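PDB 6F5Z: 24-sterol C-methyltransferase from Haloferax volcanii, which is a putative S-adenosylmethionine-dependent methyltransferase that binds S-adenosyl-L-homocysteine and forms a complex with the methyltransferase activator Trm112. Local coordinates for residues A32-E37 with V104-S109; T41-G46 with R64-D69; A139-E144 with F216-T221; N146-E151 with V210-T215. All coordinates share one frame; numbering follows the deposited sequence. Where two conformers were deposited one is given.

Interaction 1 of 4, residues A32-E37 with V104-S109; sequences ARMPVE and VDHVWS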
# COMPACT_ATOMS: atom_id res chain seq x y z
N ALA B 32 -1.69 -10.67 -1.37
CA ALA B 32 -0.24 -10.74 -1.57
C ALA B 32 0.45 -9.45 -1.18
O ALA B 32 1.67 -9.49 -0.96
CB ALA B 32 0.10 -11.09 -3.01
N ARG B 33 -0.29 -8.34 -1.12
CA ARG B 33 0.29 -7.03 -0.80
C ARG B 33 0.45 -6.87 0.70
O ARG B 33 1.19 -5.95 1.13
CB ARG B 33 -0.63 -5.90 -1.33
CG ARG B 33 -0.64 -5.85 -2.83
CD ARG B 33 -1.58 -4.80 -3.38
NE ARG B 33 -1.74 -4.97 -4.83
CZ ARG B 33 -2.25 -4.06 -5.65
NH1 ARG B 33 -2.63 -2.88 -5.18
NH2 ARG B 33 -2.40 -4.32 -6.94
N MET B 34 -0.32 -7.64 1.53
CA MET B 34 -0.34 -7.39 2.97
C MET B 34 1.02 -7.56 3.59
O MET B 34 1.69 -8.57 3.34
CB MET B 34 -1.39 -8.27 3.67
CG MET B 34 -2.75 -7.93 3.23
SD MET B 34 -4.01 -8.84 4.17
CE MET B 34 -3.96 -7.97 5.79
N PRO B 35 1.44 -6.59 4.44
CA PRO B 35 2.80 -6.64 5.01
C PRO B 35 2.88 -7.51 6.27
O PRO B 35 3.32 -7.08 7.33
CB PRO B 35 3.04 -5.17 5.36
CG PRO B 35 1.72 -4.70 5.76
CD PRO B 35 0.73 -5.35 4.83
N VAL B 36 2.41 -8.75 6.13
CA VAL B 36 2.39 -9.70 7.24
C VAL B 36 3.78 -10.16 7.57
O VAL B 36 4.54 -10.53 6.66
CB VAL B 36 1.54 -10.92 6.79
CG1 VAL B 36 1.68 -12.10 7.76
CG2 VAL B 36 0.08 -10.52 6.63
N GLU B 37 4.06 -10.27 8.88
CA GLU B 37 5.28 -10.88 9.40
C GLU B 37 4.85 -12.25 9.92
O GLU B 37 3.72 -12.41 10.39
CB GLU B 37 5.89 -10.08 10.55
CG GLU B 37 6.41 -8.71 10.13
CD GLU B 37 7.47 -8.70 9.03
OE1 GLU B 37 8.11 -9.75 8.79
OE2 GLU B 37 7.60 -7.65 8.37
N VAL B 104 -4.66 -6.61 17.49
CA VAL B 104 -4.65 -7.25 16.15
C VAL B 104 -3.59 -6.64 15.28
O VAL B 104 -3.47 -5.41 15.22
CB VAL B 104 -6.08 -7.18 15.53
CG1 VAL B 104 -6.10 -7.71 14.11
CG2 VAL B 104 -7.05 -7.99 16.41
N ASP B 105 -2.82 -7.49 14.56
CA ASP B 105 -1.79 -6.91 13.69
C ASP B 105 -2.37 -6.38 12.38
O ASP B 105 -1.90 -5.34 11.90
CB ASP B 105 -0.69 -7.93 13.40
CG ASP B 105 0.06 -8.35 14.66
OD1 ASP B 105 0.71 -7.48 15.27
OD2 ASP B 105 -0.12 -9.49 15.11
N HIS B 106 -3.33 -7.12 11.76
CA HIS B 106 -3.93 -6.65 10.52
C HIS B 106 -5.37 -7.11 10.43
O HIS B 106 -5.73 -8.15 11.02
CB HIS B 106 -3.20 -7.18 9.27
CG HIS B 106 -1.74 -6.89 9.26
ND1 HIS B 106 -0.80 -7.82 9.73
CD2 HIS B 106 -1.12 -5.75 8.92
CE1 HIS B 106 0.37 -7.20 9.63
NE2 HIS B 106 0.24 -5.96 9.17
N VAL B 107 -6.18 -6.33 9.71
CA VAL B 107 -7.58 -6.70 9.47
C VAL B 107 -7.74 -6.74 7.95
O VAL B 107 -7.27 -5.85 7.22
CB VAL B 107 -8.54 -5.64 10.07
CG1 VAL B 107 -10.00 -5.93 9.70
CG2 VAL B 107 -8.41 -5.61 11.60
N TRP B 108 -8.43 -7.80 7.46
CA TRP B 108 -8.75 -8.00 6.07
C TRP B 108 -10.27 -8.06 5.94
O TRP B 108 -10.94 -8.63 6.79
CB TRP B 108 -8.20 -9.38 5.63
CG TRP B 108 -8.82 -9.93 4.36
CD1 TRP B 108 -9.89 -10.77 4.28
CD2 TRP B 108 -8.46 -9.59 3.01
NE1 TRP B 108 -10.19 -11.03 2.94
CE2 TRP B 108 -9.34 -10.28 2.15
CE3 TRP B 108 -7.46 -8.75 2.45
CZ2 TRP B 108 -9.20 -10.25 0.76
CZ3 TRP B 108 -7.35 -8.68 1.07
CH2 TRP B 108 -8.24 -9.39 0.24
N SER B 109 -10.80 -7.50 4.87
CA SER B 109 -12.20 -7.70 4.56
C SER B 109 -12.40 -7.65 3.05
O SER B 109 -11.96 -6.71 2.39
CB SER B 109 -13.07 -6.68 5.29
OG SER B 109 -14.45 -6.89 4.99
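Met-34, just past the end of helix 16-33, lays its thioether across two residues of strand 104-110. Its methyl CE sits 3.6 Å from CB of His-106, the two side chains running antiparallel alongside one another. One atom back, SD lies 3.9 Å from CE3 of Trp-108, a Met-aromatic contact in which the sulfur approaches the indole obliquely and the side chains cross at about a right angle. The bend at chi3 (74°) swings the methyl from the indole toward His-106, so that a single side chain serves both residues. The imidazole meets the chain that follows: CE1 of His-106 is 3.7 Å from the carbonyl O of Pro-35, and NE2 of His-106 is 3.9 Å from the ring carbon CG of Pro-35. Val-36 adds its CA, 4.0 Å from the same CE1 of His-106. An alanine in place of His-106 would remove the imidazole and would probably leave Pro-35 and Val-36 poorly held against the strand, although the methyl of Met-34 could still meet the remaining CB.

In the next shell, Pro-35 is the centre of an inverse gamma turn, with a weak bond from Val-36 N to Met-34 O. His-106 is fixed through backbone bonds to Thr-41 and Val-43, while Leu-56 of helix 51-60 and Tyr-137 of strand 134-140 touch Met-34. Pro-35 also packs on Ala-180 of a second copy of this protein. No hydrogen bond joins the segments, so this contact, seating the turn after helix 16-33 on the central sheet, rests on van der Waals fit, probably aided by the polarisable sulfur.

Interaction 2 of 4, residues T41-G46 with R64-D69; sequences TVVDLG and RGFGLD. With SAH (S-adenosyl-L-homocysteine), chain G.
Strands 41-45 and 64-69 run parallel, 14° apart, and exchange backbone hydrogen bonds from Val-42 to Gly-46. Val-42 and Asp-44 each give their N-H to and take one at their O from the partner strand; the bond from Asp-44 N to Phe-66 O is 2.8 Å and nearly straight (172°). Gly-46 N closes the series on Leu-68 O.

Among the side chains, Arg-64 NE donates to Thr-41 OG1 over 3.1 Å, the hydroxyl lying in the guanidinium plane. A water that accepts from Arg-64 NH1 at 2.8 Å also binds Thr-41 OG1, and Arg-64 NH2 forms a salt bridge with Asp-7 of the UPF0434 family protein chain. A leucine in place of Arg-64 would lose all three polar links and would probably weaken the join to that partner chain.

Apolar contacts lie on the same face: CG2 of Thr-41 reaches the edge of the Phe-66 ring, 3.8 Å from CE1, and CD2 of Leu-45 lies 4.1 Å from CD2 of Leu-68.

The carboxyl ends of the strands hold S-adenosyl-L-homocysteine. Asp-69 grips the ribose with both oxygens, OD1 taking O2' and OD2 taking O3' of the ligand at 2.6 Å each. Gly-46 O accepts from the ligand amino N at 2.8 Å. Gly-46 has positive phi, suiting glycine, and a CB there would also run into the ribose O4'.

Helix 51-60 connects the two strands in a beta-alpha-beta unit of the Rossmann-like methyltransferase fold and packs on Val-42 and Asp-44; strands 87-91 and 104-110 continue the sheet beyond Arg-64–Asp-69 and Thr-41–Leu-45 respectively.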
# COMPACT_ATOMS: atom_id res chain seq x y z
N THR B 41 -1.17 -11.76 13.97
CA THR B 41 -2.58 -12.04 14.26
C THR B 41 -3.41 -11.24 13.27
O THR B 41 -3.24 -10.03 13.16
CB THR B 41 -2.92 -11.62 15.69
OG1 THR B 41 -2.25 -12.48 16.61
CG2 THR B 41 -4.45 -11.67 15.96
N VAL B 42 -4.30 -11.93 12.54
CA VAL B 42 -5.15 -11.28 11.55
C VAL B 42 -6.62 -11.56 11.85
O VAL B 42 -6.99 -12.71 12.15
CB VAL B 42 -4.77 -11.75 10.11
CG1 VAL B 42 -5.72 -11.16 9.03
CG2 VAL B 42 -3.32 -11.36 9.80
N VAL B 43 -7.46 -10.54 11.70
CA VAL B 43 -8.91 -10.66 11.80
C VAL B 43 -9.48 -10.48 10.38
O VAL B 43 -9.10 -9.54 9.66
CB VAL B 43 -9.51 -9.62 12.78
CG1 VAL B 43 -11.05 -9.57 12.67
CG2 VAL B 43 -9.10 -9.95 14.20
N ASP B 44 -10.33 -11.42 9.99
CA ASP B 44 -10.97 -11.40 8.68
C ASP B 44 -12.46 -11.10 8.91
O ASP B 44 -13.18 -11.92 9.54
CB ASP B 44 -10.79 -12.81 8.05
CG ASP B 44 -11.46 -13.06 6.72
OD1 ASP B 44 -12.12 -12.13 6.21
OD2 ASP B 44 -11.33 -14.19 6.20
N LEU B 45 -12.88 -9.88 8.51
CA LEU B 45 -14.24 -9.43 8.75
C LEU B 45 -15.16 -9.84 7.63
O LEU B 45 -14.97 -9.38 6.50
CB LEU B 45 -14.26 -7.93 8.93
CG LEU B 45 -13.54 -7.40 10.15
CD1 LEU B 45 -13.61 -5.88 10.16
CD2 LEU B 45 -14.14 -7.93 11.46
N GLY B 46 -16.12 -10.74 7.92
CA GLY B 46 -17.03 -11.29 6.92
C GLY B 46 -16.32 -12.38 6.15
O GLY B 46 -16.30 -12.40 4.92
N ARG B 64 -1.96 -16.44 14.04
CA ARG B 64 -3.30 -16.58 14.62
C ARG B 64 -4.27 -15.90 13.69
O ARG B 64 -3.97 -14.81 13.18
CB ARG B 64 -3.40 -15.91 15.99
CG ARG B 64 -2.22 -16.25 16.88
CD ARG B 64 -2.45 -16.03 18.34
NE ARG B 64 -2.93 -14.69 18.67
CZ ARG B 64 -3.49 -14.43 19.84
NH1 ARG B 64 -3.91 -13.21 20.12
NH2 ARG B 64 -3.64 -15.40 20.74
N GLY B 65 -5.40 -16.53 13.45
CA GLY B 65 -6.39 -15.91 12.59
C GLY B 65 -7.76 -16.03 13.18
O GLY B 65 -8.06 -17.05 13.85
N PHE B 66 -8.58 -14.96 13.02
CA PHE B 66 -9.95 -14.98 13.51
C PHE B 66 -10.85 -14.60 12.35
O PHE B 66 -10.72 -13.49 11.83
CB PHE B 66 -10.18 -13.97 14.64
CG PHE B 66 -9.35 -14.20 15.87
CD1 PHE B 66 -8.03 -13.77 15.93
CD2 PHE B 66 -9.89 -14.85 16.97
CE1 PHE B 66 -7.24 -14.03 17.05
CE2 PHE B 66 -9.11 -15.08 18.11
CZ PHE B 66 -7.80 -14.68 18.14
N GLY B 67 -11.74 -15.51 11.96
CA GLY B 67 -12.69 -15.27 10.88
C GLY B 67 -14.04 -14.98 11.50
O GLY B 67 -14.66 -15.87 12.09
N LEU B 68 -14.45 -13.72 11.44
CA LEU B 68 -15.68 -13.25 12.06
C LEU B 68 -16.78 -13.19 10.98
O LEU B 68 -16.54 -12.72 9.86
CB LEU B 68 -15.46 -11.86 12.69
CG LEU B 68 -16.69 -11.19 13.35
CD1 LEU B 68 -16.28 -10.35 14.52
CD2 LEU B 68 -17.44 -10.24 12.35
N ASP B 69 -18.00 -13.68 11.31
CA ASP B 69 -19.09 -13.63 10.35
C ASP B 69 -20.39 -13.56 11.13
O ASP B 69 -20.49 -14.09 12.23
CB ASP B 69 -19.08 -14.82 9.39
CG ASP B 69 -19.75 -14.46 8.09
OD1 ASP B 69 -21.01 -14.48 8.04
OD2 ASP B 69 -19.03 -14.15 7.13
N SAH G . -15.11 -12.47 2.36
CA SAH G . -15.86 -13.58 1.72
CB SAH G . -17.43 -13.49 1.88
CG SAH G . -18.03 -12.26 1.20
SD SAH G . -19.85 -12.24 1.40
C SAH G . -15.52 -13.71 0.21
O SAH G . -14.63 -12.85 -0.22
OXT SAH G . -16.03 -14.54 -0.50
C5' SAH G . -20.08 -11.17 2.84
C4' SAH G . -19.84 -11.87 4.17
O4' SAH G . -19.95 -10.88 5.22
C3' SAH G . -20.91 -12.93 4.45
O3' SAH G . -20.36 -14.19 4.84
C2' SAH G . -21.83 -12.26 5.47
O2' SAH G . -22.51 -13.14 6.36
C1' SAH G . -20.86 -11.33 6.21
N9 SAH G . -21.49 -10.15 6.81
C8 SAH G . -22.26 -9.21 6.18
N7 SAH G . -22.65 -8.23 6.95
C5 SAH G . -22.09 -8.54 8.18
C6 SAH G . -22.14 -7.90 9.44
N6 SAH G . -22.82 -6.77 9.68
N1 SAH G . -21.48 -8.48 10.47
C2 SAH G . -20.84 -9.64 10.26
N3 SAH G . -20.73 -10.34 9.13
C4 SAH G . -21.38 -9.73 8.11
O HOH W 1 -2.78 -10.82 19.16

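Interaction 3 of 4, residues A139-E144 with F216-T221; sequences AVNYYE and FGTLLT
Two short hydrogen bonds given by side chains extend the pairing of strands 134-140 and 218-224 past Val-140 and Leu-219. Thr-218 OG1 donates to Asn-141 OD1 over 2.6 Å, in the carboxamide plane and on a lone pair of the acceptor. The same hydroxyl is also bonded to Thr-26 OG1, and a water accepts a hydrogen bond from Asn-141 ND2 and gives only a weak one to Thr-218 OG1. Tyr-143 OH donates to Gly-217 O over 2.7 Å, coming from above the carbonyl plane and 52° out of it. Gly-217, with positive phi, is where the chain leaves helix 206-216 to enter the strand.

The strands themselves are antiparallel. Val-140 and Leu-219 form the hydrogen-bonded pair, with Val-140 N to Leu-219 O and Leu-219 N to Val-140 O both 2.9 Å; Ala-139 and Leu-220 make the adjacent non-hydrogen-bonded pair.

Packing centres on Leu-219. Its CB sits over one face of the Tyr-143 ring, 3.8 Å from the ring centroid, in a CH-pi contact offset toward the rim. The crowded first torsion of Tyr-143 (chi1 60°) turns the ring across Leu-219 with its hydroxyl at Gly-217. Val-140 CG2 lies alongside, 4.0 Å from Leu-219 CB; on the side of the sheet that carries Ala-139 and Leu-220, Ala-139 CB lies 3.9 Å from Thr-218 CG2.

Helix 165-174 lies against the Val-140 and Leu-219 side through Tyr-168. Strand 104-110 flanks Ala-139, bonding it through Ser-109, and strand 218-224, inserted between 134-140 and 178-185 and antiparallel to both, is the reversed strand that marks the class I (Rossmann-like) methyltransferase sheet.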
# COMPACT_ATOMS: atom_id res chain seq x y z
N ALA B 139 -11.33 -4.58 0.62
CA ALA B 139 -11.51 -4.84 -0.81
C ALA B 139 -13.00 -4.96 -1.08
O ALA B 139 -13.69 -5.71 -0.36
CB ALA B 139 -10.79 -6.12 -1.20
N VAL B 140 -13.50 -4.23 -2.09
CA VAL B 140 -14.92 -4.21 -2.35
C VAL B 140 -15.19 -4.18 -3.84
O VAL B 140 -14.47 -3.50 -4.58
CB VAL B 140 -15.65 -3.02 -1.68
CG1 VAL B 140 -15.57 -3.08 -0.15
CG2 VAL B 140 -15.12 -1.67 -2.18
N ASN B 141 -16.30 -4.83 -4.26
CA ASN B 141 -16.76 -4.77 -5.64
C ASN B 141 -17.96 -3.86 -5.81
O ASN B 141 -18.30 -3.54 -6.95
CB ASN B 141 -17.07 -6.18 -6.21
CG ASN B 141 -15.82 -7.00 -6.34
OD1 ASN B 141 -14.73 -6.46 -6.36
ND2 ASN B 141 -15.92 -8.32 -6.40
N TYR B 142 -18.60 -3.44 -4.71
CA TYR B 142 -19.76 -2.55 -4.73
C TYR B 142 -19.23 -1.17 -4.34
O TYR B 142 -18.88 -0.96 -3.17
CB TYR B 142 -20.81 -3.05 -3.74
CG TYR B 142 -22.04 -2.16 -3.66
CD1 TYR B 142 -22.99 -2.16 -4.68
CD2 TYR B 142 -22.26 -1.35 -2.56
CE1 TYR B 142 -24.14 -1.38 -4.60
CE2 TYR B 142 -23.42 -0.59 -2.45
CZ TYR B 142 -24.35 -0.60 -3.47
OH TYR B 142 -25.50 0.15 -3.36
N TYR B 143 -19.14 -0.24 -5.31
CA TYR B 143 -18.62 1.09 -5.07
C TYR B 143 -19.08 1.99 -6.20
O TYR B 143 -19.51 1.49 -7.25
CB TYR B 143 -17.09 1.07 -4.85
CG TYR B 143 -16.29 0.51 -6.01
CD1 TYR B 143 -16.02 -0.85 -6.10
CD2 TYR B 143 -15.81 1.35 -7.01
CE1 TYR B 143 -15.30 -1.37 -7.17
CE2 TYR B 143 -15.08 0.84 -8.09
CZ TYR B 143 -14.82 -0.53 -8.15
OH TYR B 143 -14.11 -1.06 -9.21
N GLU B 144 -19.02 3.31 -5.98
CA GLU B 144 -19.65 4.25 -6.91
C GLU B 144 -19.19 4.13 -8.35
O GLU B 144 -20.04 4.09 -9.26
CB GLU B 144 -19.47 5.71 -6.43
CG GLU B 144 -20.41 6.69 -7.14
CD GLU B 144 -21.86 6.44 -6.81
OE1 GLU B 144 -22.17 5.97 -5.68
OE2 GLU B 144 -22.71 6.81 -7.65
N PHE B 216 -12.53 -1.69 -14.18
CA PHE B 216 -12.87 -1.29 -12.80
C PHE B 216 -12.34 -2.31 -11.79
O PHE B 216 -11.62 -1.97 -10.86
CB PHE B 216 -14.40 -1.16 -12.62
CG PHE B 216 -15.07 -0.10 -13.47
CD1 PHE B 216 -14.38 1.02 -13.89
CD2 PHE B 216 -16.40 -0.24 -13.86
CE1 PHE B 216 -15.00 2.03 -14.63
CE2 PHE B 216 -17.05 0.79 -14.57
CZ PHE B 216 -16.34 1.92 -14.96
N GLY B 217 -12.71 -3.56 -11.97
CA GLY B 217 -12.27 -4.60 -11.03
C GLY B 217 -12.69 -4.33 -9.59
O GLY B 217 -13.73 -3.72 -9.32
N THR B 218 -11.87 -4.82 -8.66
CA THR B 218 -12.09 -4.69 -7.22
C THR B 218 -11.38 -3.46 -6.70
O THR B 218 -10.20 -3.26 -6.99
CB THR B 218 -11.51 -5.94 -6.52
OG1 THR B 218 -12.27 -7.09 -6.95
CG2 THR B 218 -11.61 -5.88 -5.00
N LEU B 219 -12.08 -2.65 -5.89
CA LEU B 219 -11.42 -1.50 -5.28
C LEU B 219 -10.73 -1.97 -3.99
O LEU B 219 -11.35 -2.65 -3.16
CB LEU B 219 -12.50 -0.45 -4.92
CG LEU B 219 -12.04 0.68 -3.94
CD1 LEU B 219 -10.98 1.55 -4.58
CD2 LEU B 219 -13.23 1.60 -3.61
N LEU B 220 -9.45 -1.60 -3.81
CA LEU B 220 -8.76 -1.90 -2.58
C LEU B 220 -8.32 -0.60 -1.96
O LEU B 220 -7.67 0.20 -2.63
CB LEU B 220 -7.50 -2.76 -2.83
CG LEU B 220 -6.55 -2.94 -1.62
CD1 LEU B 220 -7.23 -3.80 -0.51
CD2 LEU B 220 -5.23 -3.61 -2.08
N THR B 221 -8.65 -0.41 -0.64
CA THR B 221 -8.14 0.76 0.08
C THR B 221 -7.40 0.22 1.29
O THR B 221 -7.91 -0.67 1.98
CB THR B 221 -9.28 1.69 0.53
OG1 THR B 221 -10.17 1.95 -0.58
CG2 THR B 221 -8.76 3.05 1.07
O HOH W 2 -13.66 -10.24 -6.96

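Interaction 4 of 4, residues N146-E151 with V210-T215; sequences NVHSHE and VERYRT
In the part of the methyltransferase fold between strands 134-140 and 218-224, a CH-pi contact packs the loop before helix 165-174 on helix 206-216, at its wider pi-type turn. CB of Arg-212 stands over one face of the His-148 imidazole, 3.9 Å from the ring centroid, while CG1 of Val-147 lies over the opposite face. In the conformer described, the ring's rotation is set from its edge: His-148 ND1 donates to Asn-146 OD1 over 2.8 Å, in the ring plane and nearly along the acceptor's C=O axis. Glu-211 comes up at the ring edge, crossing His-148 at about a right angle with its carboxylate turned 66° from the imidazole.

Beyond CB, the bend at chi2 carries Arg-212 across Asn-146. The amide and guanidinium planes are 67° apart, with ND2 of Asn-146 over one guanidinium face and Tyr-213 CE1 over the other. ND2 does not bond the arginine; it gives a hydrogen to Asn-141 O, leaving the amide held at both ends. Closest between the two side chains is CD of Arg-212, 3.3 Å from OD1 of Asn-146. On the loop side, Asn-146 O accepts two bonds from Ser-149, from OG at 2.7 Å and from N at 2.9 Å.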
# COMPACT_ATOMS: atom_id res chain seq x y z
N ASN B 146 -17.99 1.70 -9.98
CA ASN B 146 -18.34 0.44 -10.67
C ASN B 146 -19.84 0.51 -10.97
O ASN B 146 -20.68 0.05 -10.21
CB ASN B 146 -17.96 -0.78 -9.83
CG ASN B 146 -18.32 -2.09 -10.49
OD1 ASN B 146 -18.68 -2.14 -11.68
ND2 ASN B 146 -18.30 -3.16 -9.71
N VAL B 147 -20.17 1.16 -12.10
CA VAL B 147 -21.56 1.48 -12.43
C VAL B 147 -22.44 0.21 -12.48
O VAL B 147 -23.60 0.25 -12.05
CB VAL B 147 -21.67 2.37 -13.69
CG1 VAL B 147 -20.94 1.77 -14.88
CG2 VAL B 147 -23.12 2.71 -14.04
N HIS B 148 -21.87 -0.92 -12.94
CA HIS B 148 -22.53 -2.21 -13.05
C HIS B 148 -22.97 -2.77 -11.69
O HIS B 148 -23.83 -3.66 -11.62
CB HIS B 148 -21.57 -3.20 -13.73
CG HIS B 148 -20.67 -2.58 -14.74
ND1 HIS B 148 -19.48 -1.98 -14.37
CD2 HIS B 148 -20.84 -2.44 -16.08
CE1 HIS B 148 -18.95 -1.54 -15.50
NE2 HIS B 148 -19.71 -1.81 -16.56
N SER B 149 -22.36 -2.28 -10.58
CA SER B 149 -22.71 -2.79 -9.25
C SER B 149 -23.87 -2.08 -8.65
O SER B 149 -24.39 -2.54 -7.63
CB SER B 149 -21.52 -2.68 -8.30
OG SER B 149 -21.20 -1.35 -7.93
N HIS B 150 -24.25 -0.92 -9.19
CA HIS B 150 -25.30 -0.11 -8.56
C HIS B 150 -26.61 -0.91 -8.37
O HIS B 150 -27.20 -0.90 -7.29
CB HIS B 150 -25.57 1.15 -9.37
CG HIS B 150 -24.43 2.11 -9.45
ND1 HIS B 150 -24.54 3.29 -10.13
CD2 HIS B 150 -23.17 2.02 -8.94
CE1 HIS B 150 -23.36 3.89 -10.03
NE2 HIS B 150 -22.52 3.16 -9.31
N GLU B 151 -26.98 -1.70 -9.40
CA GLU B 151 -28.20 -2.51 -9.36
C GLU B 151 -28.18 -3.62 -8.31
O GLU B 151 -29.22 -4.20 -8.06
CB GLU B 151 -28.55 -3.07 -10.75
CG GLU B 151 -27.60 -4.16 -11.23
CD GLU B 151 -27.51 -4.29 -12.74
OE1 GLU B 151 -26.64 -3.61 -13.35
OE2 GLU B 151 -28.31 -5.06 -13.32
N VAL B 210 -16.27 -6.18 -20.10
CA VAL B 210 -14.83 -5.89 -20.08
C VAL B 210 -14.60 -4.75 -19.10
O VAL B 210 -13.67 -4.84 -18.29
CB VAL B 210 -14.31 -5.53 -21.49
CG1 VAL B 210 -12.89 -4.97 -21.43
CG2 VAL B 210 -14.36 -6.74 -22.41
N GLU B 211 -15.41 -3.69 -19.15
CA GLU B 211 -15.25 -2.54 -18.26
C GLU B 211 -15.37 -2.98 -16.80
O GLU B 211 -14.52 -2.64 -15.97
CB GLU B 211 -16.28 -1.45 -18.60
CG GLU B 211 -16.06 -0.18 -17.83
CD GLU B 211 -17.11 0.86 -18.16
OE1 GLU B 211 -18.32 0.56 -18.02
OE2 GLU B 211 -16.72 1.96 -18.62
N ARG B 212 -16.37 -3.81 -16.49
CA ARG B 212 -16.59 -4.29 -15.12
C ARG B 212 -15.34 -5.00 -14.57
O ARG B 212 -14.89 -4.72 -13.45
CB ARG B 212 -17.80 -5.25 -15.03
CG ARG B 212 -17.86 -6.10 -13.74
CD ARG B 212 -18.07 -5.23 -12.49
NE ARG B 212 -18.07 -6.11 -11.32
CZ ARG B 212 -16.97 -6.48 -10.67
NH1 ARG B 212 -15.78 -6.01 -11.03
NH2 ARG B 212 -17.05 -7.34 -9.65
N TYR B 213 -14.83 -5.96 -15.35
CA TYR B 213 -13.78 -6.83 -14.82
C TYR B 213 -12.37 -6.42 -15.13
O TYR B 213 -11.50 -6.59 -14.26
CB TYR B 213 -14.05 -8.29 -15.26
CG TYR B 213 -15.33 -8.85 -14.66
CD1 TYR B 213 -15.43 -9.09 -13.29
CD2 TYR B 213 -16.44 -9.14 -15.45
CE1 TYR B 213 -16.62 -9.55 -12.72
CE2 TYR B 213 -17.63 -9.61 -14.89
CZ TYR B 213 -17.71 -9.82 -13.53
OH TYR B 213 -18.86 -10.30 -12.94
N ARG B 214 -12.09 -6.01 -16.38
CA ARG B 214 -10.71 -5.69 -16.77
C ARG B 214 -10.35 -4.26 -16.41
O ARG B 214 -9.17 -4.01 -16.17
CB ARG B 214 -10.47 -5.95 -18.28
CG ARG B 214 -10.86 -7.36 -18.78
CD ARG B 214 -10.13 -8.51 -18.10
NE ARG B 214 -10.21 -9.72 -18.91
CZ ARG B 214 -10.94 -10.80 -18.63
NH1 ARG B 214 -11.61 -10.89 -17.48
NH2 ARG B 214 -11.00 -11.81 -19.50
N THR B 215 -11.34 -3.34 -16.36
CA THR B 215 -11.05 -1.92 -16.12
C THR B 215 -11.30 -1.53 -14.67
O THR B 215 -10.38 -1.02 -14.03
CB THR B 215 -11.85 -1.04 -17.10
OG1 THR B 215 -11.52 -1.42 -18.45
CG2 THR B 215 -11.57 0.44 -16.94

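In the fold
From the N terminus, helix 16-33 runs into the turn of interaction 1, whose return to strand 104-110 closes the first long loop. Interaction 2 is nested inside it, pairing strand 41-45, the neighbour of strand 104-110, with strand 64-69 on its other side. The two touch, since Trp-108 and Asp-105 bond to strand 41-45. The chain then starts a second, separate loop: interaction 3 brings strand 134-140 together with strand 218-224, and interaction 4 lies within that loop, joining 146-151 to helix 206-216. Interactions 3 and 4 meet through Asn-141 and Asn-146. One shared sheet links interactions 1, 2 and 3; interaction 4 lies beside interaction 3, both across the chain's centre from interaction 2.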